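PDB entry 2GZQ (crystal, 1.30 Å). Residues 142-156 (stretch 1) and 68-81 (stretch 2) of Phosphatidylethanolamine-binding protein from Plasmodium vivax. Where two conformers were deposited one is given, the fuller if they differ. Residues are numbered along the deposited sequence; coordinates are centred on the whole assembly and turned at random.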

ATOM      1  N   PHE A 142      -0.988   2.035   2.830  1.00  4.60           N
ATOM      2  CA  PHE A 142       0.057   1.052   2.599  1.00  4.34           C
ATOM      3  C   PHE A 142      -0.381  -0.249   3.243  1.00  4.31           C
ATOM      4  O   PHE A 142      -0.588  -0.296   4.442  1.00  4.80           O
ATOM      5  CB  PHE A 142       1.370   1.523   3.223  1.00  4.67           C
ATOM      6  CG  PHE A 142       1.952   2.764   2.596  1.00  5.19           C
ATOM      7  CD1 PHE A 142       1.449   3.998   2.904  1.00  6.03           C
ATOM      8  CD2 PHE A 142       3.009   2.682   1.719  1.00  5.91           C
ATOM      9  CE1 PHE A 142       2.007   5.145   2.362  1.00  8.41           C
ATOM     10  CE2 PHE A 142       3.569   3.837   1.162  1.00  7.28           C
ATOM     11  CZ  PHE A 142       3.038   5.041   1.481  1.00  7.88           C
ATOM     12  N   ILE A 143      -0.502  -1.316   2.456  1.00  4.52           N
ATOM     13  CA  ILE A 143      -0.959  -2.607   2.937  1.00  3.68           C
ATOM     14  C   ILE A 143       0.177  -3.623   2.772  1.00  5.18           C
ATOM     15  O   ILE A 143       0.717  -3.803   1.672  1.00  5.22           O
ATOM     16  CB  ILE A 143      -2.168  -3.102   2.133  1.00  5.09           C
ATOM     17  CG1 ILE A 143      -3.317  -2.085   2.150  1.00  5.97           C
ATOM     18  CG2 ILE A 143      -2.624  -4.457   2.657  1.00  5.18           C
ATOM     19  CD1 ILE A 143      -4.354  -2.298   1.084  1.00  8.68           C
ATOM     20  N   LEU A 144       0.521  -4.267   3.867  1.00  4.25           N
ATOM     21  CA  LEU A 144       1.592  -5.236   3.929  1.00  4.61           C
ATOM     22  C   LEU A 144       1.036  -6.624   4.136  1.00  4.53           C
ATOM     23  O   LEU A 144       0.234  -6.829   5.070  1.00  5.18           O
ATOM     24  CB  LEU A 144       2.520  -4.904   5.109  1.00  5.43           C
ATOM     25  CG  LEU A 144       3.832  -5.650   5.170  1.00  5.56           C
ATOM     26  CD1 LEU A 144       4.770  -5.190   4.062  1.00  6.73           C
ATOM     27  CD2 LEU A 144       4.476  -5.502   6.571  1.00  6.13           C
ATOM     28  N   SER A 145       1.411  -7.562   3.256  1.00  4.12           N
ATOM     29  CA  SER A 145       0.892  -8.922   3.297  1.00  4.54           C
ATOM     30  C   SER A 145       2.041  -9.910   3.157  1.00  3.78           C
ATOM     31  O   SER A 145       3.132  -9.564   2.727  1.00  4.70           O
ATOM     32  CB  SER A 145      -0.123  -9.150   2.163  1.00  4.73           C
ATOM     33  OG  SER A 145      -1.174  -8.228   2.222  1.00  5.31           O
ATOM     34  N   LEU A 146       1.785 -11.156   3.512  1.00  4.33           N
ATOM     35  CA  LEU A 146       2.701 -12.271   3.300  1.00  4.19           C
ATOM     36  C   LEU A 146       2.322 -13.050   2.053  1.00  4.20           C
ATOM     37  O   LEU A 146       1.148 -13.364   1.825  1.00  5.72           O
ATOM     38  CB  LEU A 146       2.618 -13.256   4.474  1.00  5.43           C
ATOM     39  CG  LEU A 146       3.232 -12.724   5.778  1.00  8.69           C
ATOM     40  CD1 LEU A 146       2.994 -13.806   6.830  1.00  8.52           C
ATOM     41  CD2 LEU A 146       4.692 -12.383   5.651  1.00 11.51           C
ATOM     42  N   VAL A 147       3.334 -13.378   1.280  1.00  3.63           N
ATOM     43  CA  VAL A 147       3.243 -14.239   0.125  1.00  4.21           C
ATOM     44  C   VAL A 147       4.332 -15.301   0.225  1.00  4.42           C
ATOM     45  O   VAL A 147       5.431 -15.039   0.705  1.00  5.50           O
ATOM     46  CB  VAL A 147       3.346 -13.403  -1.199  1.00  5.20           C
ATOM     47  CG1 VAL A 147       4.654 -12.663  -1.302  1.00  6.85           C
ATOM     48  CG2 VAL A 147       3.155 -14.260  -2.423  1.00  7.76           C
ATOM     49  N   LYS A 148       4.027 -16.510  -0.209  1.00  4.73           N
ATOM     50  CA  LYS A 148       5.056 -17.545  -0.303  1.00  4.98           C
ATOM     51  C   LYS A 148       6.176 -17.073  -1.201  1.00  5.66           C
ATOM     52  O   LYS A 148       5.937 -16.499  -2.243  1.00  6.75           O
ATOM     53  CB  LYS A 148       4.491 -18.841  -0.873  1.00  5.44           C
ATOM     54  CG  LYS A 148       3.578 -19.558   0.046  1.00  5.90           C
ATOM     55  CD  LYS A 148       3.208 -20.923  -0.537  1.00  9.82           C
ATOM     56  CE  LYS A 148       2.329 -21.716   0.391  1.00 13.79           C
ATOM     57  NZ  LYS A 148       1.860 -22.957  -0.275  1.00 19.22           N
ATOM     58  N   GLU A 149       7.413 -17.363  -0.819  1.00  4.95           N
ATOM     59  CA  GLU A 149       8.567 -17.001  -1.639  1.00  6.15           C
ATOM     60  C   GLU A 149       8.374 -17.494  -3.074  1.00  5.16           C
ATOM     61  O   GLU A 149       8.650 -16.778  -4.040  1.00  6.20           O
ATOM     62  CB  GLU A 149       9.863 -17.557  -1.055  1.00  9.48           C
ATOM     63  CG  GLU A 149      11.056 -17.439  -1.995  1.00 14.58           C
ATOM     64  CD  GLU A 149      11.680 -16.057  -1.982  1.00 17.46           C
ATOM     65  OE1 GLU A 149      11.461 -15.321  -0.997  1.00 25.99           O
ATOM     66  OE2 GLU A 149      12.398 -15.717  -2.953  1.00 20.35           O
ATOM     67  N   GLU A 150       7.902 -18.723  -3.224  1.00  6.13           N
ATOM     68  CA  GLU A 150       7.790 -19.311  -4.569  1.00  5.36           C
ATOM     69  C   GLU A 150       6.753 -18.589  -5.436  1.00  4.58           C
ATOM     70  O   GLU A 150       6.761 -18.770  -6.660  1.00  4.33           O
ATOM     71  CB  GLU A 150       7.443 -20.794  -4.490  1.00  6.04           C
ATOM     72  CG  GLU A 150       6.062 -21.072  -3.919  1.00 13.59           C
ATOM     73  CD  GLU A 150       5.879 -22.516  -3.475  1.00 17.59           C
ATOM     74  OE1 GLU A 150       6.597 -22.959  -2.552  1.00 28.27           O
ATOM     75  OE2 GLU A 150       5.007 -23.204  -4.046  1.00 25.20           O
ATOM     76  N   ASN A 151       5.871 -17.809  -4.811  1.00  4.29           N
ATOM     77  CA  ASN A 151       4.790 -17.106  -5.528  1.00  4.89           C
ATOM     78  C   ASN A 151       5.017 -15.608  -5.634  1.00  4.94           C
ATOM     79  O   ASN A 151       4.158 -14.885  -6.103  1.00  4.95           O
ATOM     80  CB  ASN A 151       3.434 -17.349  -4.837  1.00  7.31           C
ATOM     81  CG  ASN A 151       3.006 -18.786  -4.893  1.00  7.96           C
ATOM     82  OD1 ASN A 151       3.398 -19.522  -5.786  1.00  8.46           O
ATOM     83  ND2 ASN A 151       2.153 -19.185  -3.955  1.00  9.13           N
ATOM     84  N   LYS A 152       6.172 -15.139  -5.193  1.00  4.55           N
ATOM     85  CA  LYS A 152       6.379 -13.703  -5.106  1.00  5.75           C
ATOM     86  C   LYS A 152       6.303 -12.992  -6.453  1.00  4.62           C
ATOM     87  O   LYS A 152       5.987 -11.802  -6.503  1.00  6.26           O
ATOM     88  CB  LYS A 152       7.691 -13.355  -4.410  1.00  6.09           C
ATOM     89  CG  LYS A 152       8.947 -13.675  -5.221  1.00  7.08           C
ATOM     90  CD  LYS A 152      10.226 -13.254  -4.479  1.00  8.13           C
ATOM     91  CE  LYS A 152      11.457 -13.388  -5.339  1.00  8.02           C
ATOM     92  NZ  LYS A 152      12.657 -13.082  -4.568  1.00  8.13           N
ATOM     93  N   GLY A 153       6.543 -13.725  -7.538  1.00  4.78           N
ATOM     94  CA  GLY A 153       6.412 -13.157  -8.888  1.00  9.29           C
ATOM     95  C   GLY A 153       5.292 -13.768  -9.694  1.00  7.14           C
ATOM     96  O   GLY A 153       5.279 -13.669 -10.921  1.00  9.12           O
ATOM     97  N   ASN A 154       4.361 -14.402  -8.996  1.00  4.36           N
ATOM     98  CA  ASN A 154       3.243 -15.078  -9.604  0.50  9.36           C
ATOM     99  C   ASN A 154       1.958 -14.656  -8.912  1.00  4.35           C
ATOM    100  O   ASN A 154       1.300 -15.455  -8.257  1.00  7.97           O
ATOM    101  CB  ASN A 154       3.447 -16.588  -9.473  0.50 10.93           C
ATOM    102  CG  ASN A 154       2.457 -17.377 -10.274  0.50  7.24           C
ATOM    103  OD1 ASN A 154       1.760 -16.825 -11.130  0.50 12.22           O
ATOM    104  ND2 ASN A 154       2.357 -18.668  -9.986  0.50  9.39           N
ATOM    105  N   VAL A 155       1.625 -13.393  -9.056  1.00  4.96           N
ATOM    106  CA  VAL A 155       0.493 -12.792  -8.373  1.00  5.76           C
ATOM    107  C   VAL A 155      -0.617 -12.653  -9.401  1.00  5.19           C
ATOM    108  O   VAL A 155      -0.502 -11.859 -10.353  1.00  6.88           O
ATOM    109  CB  VAL A 155       0.867 -11.422  -7.801  1.00  4.68           C
ATOM    110  CG1 VAL A 155      -0.325 -10.801  -7.113  1.00  7.05           C
ATOM    111  CG2 VAL A 155       2.087 -11.586  -6.868  1.00  5.78           C
ATOM    112  N   THR A 156      -1.666 -13.440  -9.261  1.00  6.00           N
ATOM    113  CA  THR A 156      -2.792 -13.344 -10.160  0.50  4.06           C
ATOM    114  C   THR A 156      -3.359 -11.922 -10.093  1.00  5.44           C
ATOM    115  O   THR A 156      -3.614 -11.428  -8.995  1.00  5.16           O
ATOM    116  CB  THR A 156      -3.826 -14.405  -9.759  0.50  5.09           C
ATOM    117  OG1 THR A 156      -3.199 -15.698  -9.817  0.50  6.81           O
ATOM    118  CG2 THR A 156      -5.050 -14.352 -10.665  0.50  4.31           C
TER
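Stretch 2 68-81: KFSEEPPEDYCYIL

Stretch 2 enters as the end of a strand, Lys-68 to Phe-69, passes through a loop and a type II turn from Pro-74 to Tyr-77, and re-emerges as strand 77-81. That strand runs antiparallel to strand 142-148, their directions 142° apart and their axes approaching to 4.6 Å. The register pairs Leu-144 with Leu-81, Ser-145 with Ile-80, Leu-146 with Tyr-79, Val-147 with Cys-78 and Lys-148 with Tyr-77. Only alternate pairs bond through the backbone: Ser-145 N to Ile-80 O, Ile-80 N to Ser-145 O, Val-147 N to Cys-78 O and Cys-78 N to Val-147 O, each 2.9 Å. Where the first strand gives way to a 3-10 segment, Glu-149 N still reaches Asp-76 O at 2.9 Å, so the ladder closes on the turn.

Alternation then sorts the side chains. On one face, Leu-144 lays CD2 over the Tyr-79 ring, 4.0 Å from its centroid, and brings CD1 to Phe-69 CE1 at 3.7 Å; Leu-146 CD2 meets Tyr-79 CE2 at 3.6 Å and Pro-74 CD at 3.7 Å. The other face packs Val-147 CG1 against Cys-78 SG (3.4 Å) and Ile-80 CG2 (4.1 Å), while Val-155, just past the type I turn from Asn-151 to Asn-154, brings CG2 to 4.2 Å from Ile-80 CD1. At the exposed end, Lys-148 contributes its aliphatic stem, CG lying 3.6 Å from Tyr-77 CE1.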

ATOM      1  N   LYS A  68      10.619   0.625   7.427  1.00  4.26           N
ATOM      2  CA  LYS A  68      11.108  -0.355   8.407  0.80  4.65           C
ATOM      3  C   LYS A  68       9.958  -1.146   8.975  1.00  3.91           C
ATOM      4  O   LYS A  68       8.911  -0.595   9.289  1.00  6.47           O
ATOM      5  CB  LYS A  68      11.805   0.329   9.575  0.80  4.84           C
ATOM      6  CG  LYS A  68      13.041   1.096   9.162  0.80 10.88           C
ATOM      7  CD  LYS A  68      13.814   1.694  10.349  0.80 12.12           C
ATOM      8  CE  LYS A  68      14.880   2.682   9.867  0.80 26.06           C
ATOM      9  NZ  LYS A  68      16.031   2.786  10.818  0.80 30.93           N
ATOM     10  N   PHE A  69      10.172  -2.436   9.110  1.00  4.43           N
ATOM     11  CA  PHE A  69       9.175  -3.359   9.629  1.00  3.36           C
ATOM     12  C   PHE A  69       9.590  -3.833  11.011  1.00  3.11           C
ATOM     13  O   PHE A  69      10.779  -4.046  11.265  1.00  4.43           O
ATOM     14  CB  PHE A  69       9.016  -4.572   8.686  1.00  4.51           C
ATOM     15  CG  PHE A  69       8.813  -4.189   7.260  1.00  4.04           C
ATOM     16  CD1 PHE A  69       7.643  -3.593   6.855  1.00  5.54           C
ATOM     17  CD2 PHE A  69       9.821  -4.365   6.334  1.00  7.52           C
ATOM     18  CE1 PHE A  69       7.458  -3.206   5.538  1.00  6.77           C
ATOM     19  CE2 PHE A  69       9.653  -3.951   5.026  1.00  8.64           C
ATOM     20  CZ  PHE A  69       8.453  -3.389   4.633  1.00  7.91           C
ATOM     21  N   SER A  70       8.632  -4.109  11.884  1.00  4.24           N
ATOM     22  CA  SER A  70       8.993  -4.562  13.221  1.00  3.29           C
ATOM     23  C   SER A  70       9.516  -5.993  13.272  1.00  3.50           C
ATOM     24  O   SER A  70      10.176  -6.376  14.242  1.00  4.57           O
ATOM     25  CB  SER A  70       7.845  -4.405  14.183  1.00  5.53           C
ATOM     26  OG  SER A  70       6.719  -5.134  13.735  1.00  5.12           O
ATOM     27  N   GLU A  71       9.274  -6.791  12.243  1.00  2.00           N
ATOM     28  CA  GLU A  71       9.816  -8.150  12.186  1.00  2.10           C
ATOM     29  C   GLU A  71       9.989  -8.578  10.760  1.00  2.00           C
ATOM     30  O   GLU A  71       9.376  -8.010   9.863  1.00  2.00           O
ATOM     31  CB  GLU A  71       8.945  -9.140  12.926  1.00  9.06           C
ATOM     32  CG  GLU A  71       7.604  -9.232  12.365  1.00  7.90           C
ATOM     33  CD  GLU A  71       6.701 -10.211  13.110  1.00 17.83           C
ATOM     34  OE1 GLU A  71       6.290  -9.894  14.248  1.00 26.49           O
ATOM     35  OE2 GLU A  71       6.405 -11.297  12.563  1.00 33.47           O
ATOM     36  N   GLU A  72      10.897  -9.523  10.552  1.00  2.00           N
ATOM     37  CA  GLU A  72      11.079 -10.185   9.272  1.00  2.00           C
ATOM     38  C   GLU A  72       9.898 -11.104   8.991  1.00  2.11           C
ATOM     39  O   GLU A  72       9.242 -11.559   9.906  1.00  2.08           O
ATOM     40  CB  GLU A  72      12.369 -11.011   9.298  1.00  5.67           C
ATOM     41  CG  GLU A  72      13.604 -10.154   9.335  1.00  5.95           C
ATOM     42  CD  GLU A  72      14.887 -10.957   9.400  1.00 12.74           C
ATOM     43  OE1 GLU A  72      14.854 -12.175   9.146  1.00 12.81           O
ATOM     44  OE2 GLU A  72      15.932 -10.352   9.701  1.00 25.64           O
ATOM     45  N   PRO A  73       9.642 -11.390   7.711  1.00  2.00           N
ATOM     46  CA  PRO A  73       8.579 -12.383   7.432  1.00  2.00           C
ATOM     47  C   PRO A  73       9.003 -13.765   7.877  1.00  2.02           C
ATOM     48  O   PRO A  73      10.179 -14.030   8.012  1.00  2.14           O
ATOM     49  CB  PRO A  73       8.442 -12.348   5.915  1.00  2.74           C
ATOM     50  CG  PRO A  73       9.758 -11.796   5.432  1.00  6.69           C
ATOM     51  CD  PRO A  73      10.280 -10.885   6.487  1.00  3.46           C
ATOM     52  N   PRO A  74       8.053 -14.692   8.088  1.00  2.00           N
ATOM     53  CA  PRO A  74       8.391 -16.072   8.383  1.00  2.00           C
ATOM     54  C   PRO A  74       9.273 -16.699   7.312  1.00  2.00           C
ATOM     55  O   PRO A  74       9.282 -16.263   6.156  1.00  2.00           O
ATOM     56  CB  PRO A  74       7.024 -16.750   8.422  1.00  2.00           C
ATOM     57  CG  PRO A  74       6.068 -15.656   8.774  1.00  2.90           C
ATOM     58  CD  PRO A  74       6.597 -14.461   8.056  1.00  2.21           C
ATOM     59  N   GLU A  75      10.013 -17.713   7.704  1.00  2.00           N
ATOM     60  CA  GLU A  75      10.837 -18.465   6.782  1.00  2.55           C
ATOM     61  C   GLU A  75      10.019 -18.946   5.592  1.00  2.53           C
ATOM     62  O   GLU A  75       8.902 -19.442   5.756  1.00  2.89           O
ATOM     63  CB  GLU A  75      11.406 -19.678   7.505  1.00  5.21           C
ATOM     64  CG  GLU A  75      12.398 -20.497   6.684  1.00 12.69           C
ATOM     65  CD  GLU A  75      12.825 -21.789   7.373  1.00 16.76           C
ATOM     66  OE1 GLU A  75      13.526 -22.596   6.729  1.00 26.95           O
ATOM     67  OE2 GLU A  75      12.462 -21.994   8.553  1.00 15.06           O
ATOM     68  N   ASP A  76      10.586 -18.769   4.407  1.00  2.00           N
ATOM     69  CA  ASP A  76       9.966 -19.123   3.131  1.00  4.12           C
ATOM     70  C   ASP A  76       8.762 -18.295   2.728  1.00  2.44           C
ATOM     71  O   ASP A  76       8.082 -18.605   1.740  1.00  2.93           O
ATOM     72  CB  ASP A  76       9.679 -20.617   3.050  1.00  4.44           C
ATOM     73  CG  ASP A  76      10.931 -21.457   3.178  1.00 10.04           C
ATOM     74  OD1 ASP A  76      11.986 -21.088   2.612  1.00  9.67           O
ATOM     75  OD2 ASP A  76      10.855 -22.489   3.858  1.00 13.35           O
ATOM     76  N   TYR A  77       8.534 -17.214   3.466  1.00  2.00           N
ATOM     77  CA  TYR A  77       7.582 -16.183   3.090  1.00  2.00           C
ATOM     78  C   TYR A  77       8.304 -14.867   2.875  1.00  3.03           C
ATOM     79  O   TYR A  77       9.424 -14.658   3.342  1.00  4.17           O
ATOM     80  CB  TYR A  77       6.475 -16.033   4.163  1.00  2.00           C
ATOM     81  CG  TYR A  77       5.478 -17.159   4.094  1.00  2.00           C
ATOM     82  CD1 TYR A  77       4.300 -17.005   3.382  1.00  2.00           C
ATOM     83  CD2 TYR A  77       5.761 -18.395   4.654  1.00  2.33           C
ATOM     84  CE1 TYR A  77       3.404 -18.021   3.273  1.00  2.46           C
ATOM     85  CE2 TYR A  77       4.858 -19.440   4.548  1.00  2.00           C
ATOM     86  CZ  TYR A  77       3.683 -19.245   3.845  1.00  2.00           C
ATOM     87  OH  TYR A  77       2.813 -20.317   3.732  1.00  4.23           O
ATOM     88  N   CYS A  78       7.634 -13.973   2.169  1.00  2.00           N
ATOM     89  CA  CYS A  78       8.149 -12.626   2.048  0.50  2.82           C
ATOM     90  C   CYS A  78       6.989 -11.643   2.137  1.00  2.00           C
ATOM     91  O   CYS A  78       5.812 -12.025   2.098  1.00  3.25           O
ATOM     92  CB  CYS A  78       8.956 -12.466   0.764  0.50  3.41           C
ATOM     93  SG  CYS A  78       8.021 -12.882  -0.686  0.50  5.14           S
ATOM     94  N   TYR A  79       7.318 -10.378   2.318  1.00  2.00           N
ATOM     95  CA  TYR A  79       6.296  -9.352   2.248  1.00  2.00           C
ATOM     96  C   TYR A  79       6.053  -8.908   0.825  1.00  2.56           C
ATOM     97  O   TYR A  79       6.960  -8.819   0.000  1.00  2.51           O
ATOM     98  CB  TYR A  79       6.671  -8.118   3.075  1.00  3.71           C
ATOM     99  CG  TYR A  79       6.802  -8.340   4.577  1.00  3.42           C
ATOM    100  CD1 TYR A  79       7.892  -7.866   5.255  1.00  2.74           C
ATOM    101  CD2 TYR A  79       5.834  -9.015   5.293  1.00  2.90           C
ATOM    102  CE1 TYR A  79       8.030  -8.046   6.622  1.00  3.65           C
ATOM    103  CE2 TYR A  79       5.965  -9.213   6.663  1.00  3.64           C
ATOM    104  CZ  TYR A  79       7.058  -8.710   7.320  1.00  3.28           C
ATOM    105  OH  TYR A  79       7.138  -8.943   8.680  1.00  3.42           O
ATOM    106  N   ILE A  80       4.799  -8.568   0.605  1.00  2.01           N
ATOM    107  CA  ILE A  80       4.359  -7.816  -0.568  1.00  2.00           C
ATOM    108  C   ILE A  80       3.655  -6.563  -0.064  1.00  2.00           C
ATOM    109  O   ILE A  80       2.830  -6.624   0.855  1.00  2.85           O
ATOM    110  CB  ILE A  80       3.467  -8.688  -1.510  1.00  2.04           C
ATOM    111  CG1 ILE A  80       3.056  -7.892  -2.737  1.00  2.24           C
ATOM    112  CG2 ILE A  80       2.303  -9.302  -0.761  1.00  3.28           C
ATOM    113  CD1 ILE A  80       2.422  -8.752  -3.836  1.00  2.69           C
ATOM    114  N   LEU A  81       4.012  -5.424  -0.645  1.00  2.00           N
ATOM    115  CA  LEU A  81       3.556  -4.118  -0.184  1.00  2.00           C
ATOM    116  C   LEU A  81       2.861  -3.414  -1.333  1.00  2.00           C
ATOM    117  O   LEU A  81       3.411  -3.311  -2.432  1.00  2.00           O
ATOM    118  CB  LEU A  81       4.775  -3.315   0.267  1.00  2.00           C
ATOM    119  CG  LEU A  81       4.512  -1.898   0.756  1.00  2.54           C
ATOM    120  CD1 LEU A  81       3.546  -1.800   1.901  1.00  3.03           C
ATOM    121  CD2 LEU A  81       5.814  -1.235   1.153  1.00  3.04           C
TER
HETATM  122  O   HOH W   1      -0.110  -6.310   0.480  1.00  9.62           O